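Local coordinates for conserved hypothetical protein (Shewanella loihica, PDB 2GPI) that is of unknown function, a small DUF1488-family protein that may take part in transcriptional regulation of the shikimate pathway, at residues M2-I7 against L73-A78; L12-Q17 against E53-L58; S57-E60 against I66-Q69. All blocks are in the same frame, centred on the assembly; numbering follows the deposited sequence.

Contact 1 (M2-I7 against L73-A78). With EDO (1,2-ethanediol), chain B.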
# COMPACT_ATOMS: atom_id res chain seq x y z
N MSE A 2 -10.47 -19.01 -4.16
CA MSE A 2 -10.26 -18.87 -5.60
C MSE A 2 -9.25 -17.79 -5.94
O MSE A 2 -8.88 -16.93 -5.10
CB MSE A 2 -11.57 -18.60 -6.34
CG MSE A 2 -11.99 -17.12 -6.46
SE MSE A 2 -13.53 -17.08 -7.66
CE MSE A 2 -13.21 -15.29 -8.44
N ASN A 3 -8.82 -17.82 -7.20
CA ASN A 3 -7.87 -16.84 -7.70
C ASN A 3 -8.61 -15.57 -8.16
O ASN A 3 -9.23 -15.58 -9.23
CB ASN A 3 -7.05 -17.46 -8.84
CG ASN A 3 -6.00 -16.50 -9.40
OD1 ASN A 3 -5.79 -15.39 -8.87
ND2 ASN A 3 -5.32 -16.94 -10.46
N GLN A 4 -8.56 -14.50 -7.36
CA GLN A 4 -9.22 -13.23 -7.73
C GLN A 4 -8.33 -12.39 -8.67
O GLN A 4 -8.75 -11.31 -9.14
CB GLN A 4 -9.57 -12.38 -6.50
CG GLN A 4 -10.66 -12.97 -5.60
CD GLN A 4 -12.04 -13.03 -6.25
OE1 GLN A 4 -12.29 -12.44 -7.30
NE2 GLN A 4 -12.94 -13.77 -5.61
N SER A 5 -7.11 -12.86 -8.93
CA SER A 5 -6.26 -12.25 -9.94
C SER A 5 -5.92 -10.77 -9.61
O SER A 5 -5.75 -9.97 -10.54
CB SER A 5 -6.94 -12.34 -11.34
OG SER A 5 -7.14 -13.69 -11.77
N ILE A 6 -5.81 -10.44 -8.32
CA ILE A 6 -5.35 -9.10 -7.88
C ILE A 6 -3.85 -9.09 -7.93
O ILE A 6 -3.19 -9.79 -7.19
CB ILE A 6 -5.84 -8.69 -6.45
CG1 ILE A 6 -7.37 -8.68 -6.41
CG2 ILE A 6 -5.29 -7.30 -6.08
CD1 ILE A 6 -8.00 -8.85 -5.02
N ILE A 7 -3.28 -8.30 -8.84
CA ILE A 7 -1.84 -8.24 -9.06
C ILE A 7 -1.28 -6.93 -8.53
O ILE A 7 -1.84 -5.86 -8.77
CB ILE A 7 -1.56 -8.29 -10.56
CG1 ILE A 7 -2.07 -9.61 -11.18
CG2 ILE A 7 -0.05 -8.07 -10.85
CD1 ILE A 7 -2.03 -9.63 -12.76
N LEU A 73 -8.04 -5.98 1.98
CA LEU A 73 -8.94 -4.81 1.94
C LEU A 73 -9.73 -4.76 0.62
O LEU A 73 -10.94 -4.46 0.59
CB LEU A 73 -8.14 -3.53 2.16
CG LEU A 73 -7.57 -3.31 3.56
CD1 LEU A 73 -6.58 -2.12 3.56
CD2 LEU A 73 -8.69 -3.14 4.61
N ILE A 74 -9.05 -5.04 -0.48
CA ILE A 74 -9.73 -5.09 -1.79
C ILE A 74 -10.82 -6.17 -1.82
O ILE A 74 -11.98 -5.94 -2.23
CB ILE A 74 -8.72 -5.28 -2.92
CG1 ILE A 74 -7.85 -4.05 -3.10
CG2 ILE A 74 -9.43 -5.64 -4.26
CD1 ILE A 74 -6.57 -4.32 -3.96
N GLU A 75 -10.49 -7.37 -1.34
CA GLU A 75 -11.48 -8.44 -1.27
C GLU A 75 -12.68 -8.10 -0.41
O GLU A 75 -13.79 -8.53 -0.71
CB GLU A 75 -10.84 -9.74 -0.80
CG GLU A 75 -9.87 -10.28 -1.82
CD GLU A 75 -9.74 -11.79 -1.83
OE1 GLU A 75 -10.72 -12.48 -1.44
OE2 GLU A 75 -8.67 -12.31 -2.25
N GLN A 76 -12.45 -7.34 0.65
CA GLN A 76 -13.47 -6.91 1.59
C GLN A 76 -14.21 -5.66 1.14
O GLN A 76 -15.07 -5.15 1.86
CB GLN A 76 -12.84 -6.60 2.97
CG GLN A 76 -12.36 -7.82 3.73
CD GLN A 76 -11.61 -7.46 5.01
OE1 GLN A 76 -11.14 -6.32 5.19
NE2 GLN A 76 -11.47 -8.44 5.88
N GLU A 77 -13.87 -5.13 -0.04
CA GLU A 77 -14.50 -3.89 -0.57
C GLU A 77 -14.28 -2.67 0.32
O GLU A 77 -15.10 -1.75 0.38
CB GLU A 77 -15.98 -4.10 -0.87
CG GLU A 77 -16.27 -5.29 -1.76
CD GLU A 77 -17.69 -5.36 -2.26
OE1 GLU A 77 -18.40 -4.32 -2.28
OE2 GLU A 77 -18.11 -6.47 -2.65
N ALA A 78 -13.12 -2.60 0.96
CA ALA A 78 -12.79 -1.52 1.88
C ALA A 78 -12.15 -0.36 1.12
O ALA A 78 -11.03 0.07 1.40
CB ALA A 78 -11.88 -2.03 3.03
C1 EDO B . -13.58 -10.85 -3.45
O1 EDO B . -14.02 -11.76 -2.43
C2 EDO B . -14.74 -10.03 -4.01
O2 EDO B . -14.86 -8.77 -3.33
O HOH W 1 -7.42 -14.40 -4.68
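Apolar contact comes from Ile-6 and Ile-74, whose side chains run past each other in opposite directions: CD1 of Ile-6 lies 3.6 Å from CG2 of Ile-74, and Ile-6 CG2 lies 3.9 Å from Ile-74 CD1. Both isoleucines also touch Ala-25, so the pair packs on strand 20-27, the antiparallel partner of strand 6-8. Ile-6 CD1 further meets the aliphatic part of Glu-75, 4.0 Å from its CG. Here the end of helix 63-75 packs across the mixed sheet, Ile-74 also touching Ile-85 of strand 85-87, and the helix finishes in a Schellman motif: Glu-77 has positive phi, its N bonds back to Ile-74 O, and Ala-78 N bonds to Leu-73 O. The polar links are indirect. A water accepts from Gln-4 N at 2.9 Å, donates to Met-2 O (a selenomethionine), and reaches Glu-75 OE2 by a weak bond of 3.4 Å. Glu-75 is extended beyond CG, which carries its carboxylate to CG of Gln-4, the amide and carboxylate planes 67° apart. Asn-3 OD1 accepts from Ser-5 N in an Asx turn. A 1,2-ethanediol, presumably carried over from crystallisation, donates through O2 to Glu-75 O at 2.8 Å.

Contact 2 (L12-Q17 against E53-L58)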
# COMPACT_ATOMS: atom_id res chain seq x y z
N LEU A 12 5.85 2.11 -7.39
CA LEU A 12 6.03 2.58 -6.01
C LEU A 12 6.54 4.00 -6.07
O LEU A 12 7.58 4.25 -6.68
CB LEU A 12 6.99 1.68 -5.23
CG LEU A 12 6.67 0.18 -5.33
CD1 LEU A 12 7.82 -0.67 -4.77
CD2 LEU A 12 5.33 -0.19 -4.74
N THR A 13 5.76 4.91 -5.50
CA THR A 13 6.10 6.37 -5.48
C THR A 13 5.72 6.98 -4.11
O THR A 13 4.95 6.42 -3.35
CB THR A 13 5.39 7.09 -6.63
OG1 THR A 13 3.96 6.96 -6.49
CG2 THR A 13 5.82 6.50 -7.97
N TRP A 14 6.30 8.14 -3.82
CA TRP A 14 5.85 9.00 -2.73
C TRP A 14 4.82 10.03 -3.22
O TRP A 14 5.03 10.74 -4.24
CB TRP A 14 7.04 9.71 -2.07
CG TRP A 14 6.66 10.40 -0.76
CD1 TRP A 14 6.40 11.74 -0.58
CD2 TRP A 14 6.46 9.79 0.53
NE1 TRP A 14 6.09 11.98 0.73
CE2 TRP A 14 6.12 10.82 1.44
CE3 TRP A 14 6.59 8.49 1.02
CZ2 TRP A 14 5.87 10.57 2.80
CZ3 TRP A 14 6.36 8.24 2.39
CH2 TRP A 14 5.97 9.27 3.24
N ASP A 15 3.75 10.14 -2.47
CA ASP A 15 2.71 11.11 -2.73
C ASP A 15 2.81 12.21 -1.68
O ASP A 15 2.49 12.01 -0.49
CB ASP A 15 1.36 10.38 -2.72
CG ASP A 15 0.16 11.30 -2.96
OD1 ASP A 15 0.23 12.52 -2.72
OD2 ASP A 15 -0.87 10.74 -3.39
N VAL A 16 3.34 13.38 -2.07
CA VAL A 16 3.50 14.47 -1.10
C VAL A 16 2.16 15.07 -0.57
O VAL A 16 2.12 15.58 0.53
CB VAL A 16 4.42 15.61 -1.62
CG1 VAL A 16 5.87 15.11 -1.87
CG2 VAL A 16 3.82 16.21 -2.89
N GLN A 17 1.09 14.93 -1.35
CA GLN A 17 -0.22 15.49 -1.00
C GLN A 17 -0.76 14.74 0.20
O GLN A 17 -1.32 15.32 1.11
CB GLN A 17 -1.15 15.39 -2.21
CG GLN A 17 -2.64 15.56 -1.95
CD GLN A 17 -3.18 16.94 -2.28
OE1 GLN A 17 -2.58 17.70 -3.06
NE2 GLN A 17 -4.33 17.28 -1.70
N GLU A 53 14.09 7.89 -0.08
CA GLU A 53 14.78 6.63 -0.39
C GLU A 53 14.54 5.60 0.73
O GLU A 53 14.28 4.40 0.51
CB GLU A 53 16.29 6.86 -0.66
CG GLU A 53 17.00 5.57 -0.94
CD GLU A 53 18.44 5.71 -1.42
OE1 GLU A 53 19.02 6.83 -1.40
OE2 GLU A 53 18.98 4.65 -1.84
N GLN A 54 14.67 6.08 1.95
CA GLN A 54 14.38 5.31 3.16
C GLN A 54 12.93 4.84 3.19
O GLN A 54 12.63 3.68 3.52
CB GLN A 54 14.72 6.19 4.37
CG GLN A 54 14.46 5.50 5.68
CD GLN A 54 14.30 6.52 6.81
OE1 GLN A 54 14.27 7.74 6.57
NE2 GLN A 54 14.22 6.02 8.06
N ALA A 55 12.00 5.73 2.85
CA ALA A 55 10.57 5.39 2.77
C ALA A 55 10.34 4.20 1.85
O ALA A 55 9.67 3.24 2.23
CB ALA A 55 9.67 6.62 2.35
N LEU A 56 10.94 4.26 0.65
CA LEU A 56 10.77 3.19 -0.33
C LEU A 56 11.44 1.91 0.19
O LEU A 56 10.91 0.81 0.07
CB LEU A 56 11.36 3.57 -1.67
CG LEU A 56 11.44 2.41 -2.66
CD1 LEU A 56 10.04 1.93 -2.93
CD2 LEU A 56 12.13 2.82 -3.99
N SER A 57 12.59 2.05 0.83
CA SER A 57 13.30 0.90 1.40
C SER A 57 12.46 0.20 2.48
O SER A 57 12.41 -1.04 2.55
CB SER A 57 14.67 1.30 1.94
OG SER A 57 15.34 0.18 2.51
N LEU A 58 11.78 0.98 3.30
CA LEU A 58 10.90 0.42 4.34
C LEU A 58 9.69 -0.30 3.72
O LEU A 58 9.33 -1.41 4.17
CB LEU A 58 10.50 1.48 5.36
CG LEU A 58 11.65 2.01 6.26
CD1 LEU A 58 11.14 3.17 7.10
CD2 LEU A 58 12.29 0.89 7.11
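Leu-12 and Leu-56 meet with their side chains crossing at about a right angle. A single methyl of Leu-56 does the touching: CD1 lies 3.8 Å from CB of Leu-12, so it rests against the root of the other leucine, whose side chain is modelled in two conformers. Leu-56 reaches that place because its CG stands opposite the backbone N (chi1 170°), swinging the branch out from helix 52-61 toward the strand side. Leu-12, just before strand 13-15, directs its CB toward the helix and also touches Phe-23 of strand 20-27 and Phe-59 further along the helix.

The second pair is Trp-14 with Ala-55. The six-membered part of the indole approaches the alanine methyl obliquely, CZ3 lying 3.7 Å and CE3 3.8 Å from Ala-55 CB. Trp-14 likewise has CG turned away from its own N (chi1 -169°), which brings the benzo end up to the helix although CB itself does not point at it. Within segment 12-17, Val-16 CG1 lies in the indole plane at the ring edge, while Ile-21, Ser-19 and Gln-38 add further contacts around the tryptophan.

Together the two pairs dock helix 52-61 on the short strand 13-15, which pairs antiparallel with strand 20-27 of the mixed sheet, and on the residue leading into it. All the side-chain contacts between the segments are carbon to carbon, so this junction rests on shape and on partial burial of apolar surface, with nothing polar to fix its direction.

Contact 3 (S57-E60 against I66-Q69); sequences SLFE and IEEQ
This is a buried helix-helix contact near the centre of the chain, where the consecutive helices 52-61 and 63-75 of this alpha+beta fold meet above the mixed sheet. Phe-59 reaches across from the first helix to touch Ile-66 and Glu-67 of the second. With CG opposite the backbone N (chi1 178°), the phenyl ring is carried out toward helix 63-75. Ile-66 meets the ring obliquely with two methyls, CD1 at 3.8 Å from Phe-59 CD2 and CG2 at 3.8 Å from Phe-59 CE2. The isoleucine continues into Leu-41 and Leu-44 of helix 38-45, and both residues also touch Phe-23 of strand 20-27, whose ring meets that of Phe-59 with the planes at about 50°. The apolar cluster therefore ties three helices to the sheet.

Glu-67 is the polar member of this buried contact. Its chain is extended beyond CG and its OE1 forms a salt bridge with Arg-63, one turn back on the same helix. Glu-10 brings a second carboxylate close to OE2, which may raise the proton affinity of one of the two, an effect the salt bridge would partly offset. Glu-67 OE2 also meets the ring: it lies in the phenyl plane at the edge, 3.7 Å from Phe-59 CZ.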
# COMPACT_ATOMS: atom_id res chain seq x y z
N SER A 57 12.59 2.05 0.83
CA SER A 57 13.30 0.90 1.40
C SER A 57 12.46 0.20 2.48
O SER A 57 12.41 -1.04 2.55
CB SER A 57 14.67 1.30 1.94
OG SER A 57 15.34 0.18 2.51
N LEU A 58 11.78 0.98 3.30
CA LEU A 58 10.90 0.42 4.34
C LEU A 58 9.69 -0.30 3.72
O LEU A 58 9.33 -1.41 4.17
CB LEU A 58 10.50 1.48 5.36
CG LEU A 58 11.65 2.01 6.26
CD1 LEU A 58 11.14 3.17 7.10
CD2 LEU A 58 12.29 0.89 7.11
N PHE A 59 9.07 0.30 2.71
CA PHE A 59 8.02 -0.40 1.97
C PHE A 59 8.53 -1.77 1.47
O PHE A 59 7.87 -2.83 1.65
CB PHE A 59 7.47 0.44 0.81
CG PHE A 59 6.44 -0.29 0.02
CD1 PHE A 59 6.82 -1.16 -1.00
CD2 PHE A 59 5.07 -0.20 0.34
CE1 PHE A 59 5.88 -1.91 -1.72
CE2 PHE A 59 4.13 -0.97 -0.41
CZ PHE A 59 4.54 -1.79 -1.41
N GLU A 60 9.70 -1.74 0.83
CA GLU A 60 10.27 -3.00 0.29
C GLU A 60 10.52 -4.02 1.39
O GLU A 60 10.23 -5.24 1.20
CB GLU A 60 11.53 -2.67 -0.50
CG GLU A 60 11.24 -2.01 -1.77
CD GLU A 60 10.51 -2.90 -2.79
OE1 GLU A 60 10.35 -4.13 -2.58
OE2 GLU A 60 10.11 -2.36 -3.81
N ILE A 66 2.50 -5.71 3.59
CA ILE A 66 1.68 -4.54 3.20
C ILE A 66 0.71 -4.92 2.09
O ILE A 66 -0.47 -4.63 2.15
CB ILE A 66 2.55 -3.34 2.81
CG1 ILE A 66 3.35 -2.80 4.01
CG2 ILE A 66 1.71 -2.19 2.22
CD1 ILE A 66 4.50 -1.89 3.65
N GLU A 67 1.25 -5.56 1.05
CA GLU A 67 0.42 -5.98 -0.08
C GLU A 67 -0.60 -7.06 0.34
O GLU A 67 -1.74 -7.03 -0.18
CB GLU A 67 1.30 -6.40 -1.27
CG GLU A 67 2.05 -5.15 -1.87
CD GLU A 67 2.96 -5.42 -3.04
OE1 GLU A 67 3.35 -6.59 -3.29
OE2 GLU A 67 3.30 -4.41 -3.75
N GLU A 68 -0.24 -7.93 1.30
CA GLU A 68 -1.21 -8.90 1.81
C GLU A 68 -2.42 -8.18 2.37
O GLU A 68 -3.56 -8.55 2.13
CB GLU A 68 -0.59 -9.80 2.88
CG GLU A 68 -1.50 -10.81 3.42
CD GLU A 68 -0.80 -11.81 4.30
OE1 GLU A 68 0.23 -11.48 4.89
OE2 GLU A 68 -1.31 -12.94 4.41
N GLN A 69 -2.14 -7.15 3.16
CA GLN A 69 -3.21 -6.37 3.80
C GLN A 69 -4.04 -5.61 2.73
O GLN A 69 -5.26 -5.60 2.82
CB GLN A 69 -2.66 -5.43 4.87
CG GLN A 69 -3.73 -4.62 5.58
CD GLN A 69 -4.78 -5.40 6.35
OE1 GLN A 69 -4.57 -6.56 6.71
NE2 GLN A 69 -5.90 -4.74 6.67

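From the N terminus, segment 2-7 opens the longest loop, which contact 1 closes only when helix 63-75 ends, 66 residues on. Strand 13-15 follows, and contact 2 closes a smaller loop within that span when helix 52-61 returns to it. Contact 3 then begins on the same helix, sharing Ser-57 and Leu-58 with contact 2, and closes a short turn to helix 63-75; it too falls inside the loop of contact 1. Contacts 2 and 3 thus adjoin on helix 52-61. Contacts 1 and 2, with centres 24 Å apart on opposite sides of the chain's centre, fasten the helical layer to the sheet at two places, while contact 3 joins its helices between them.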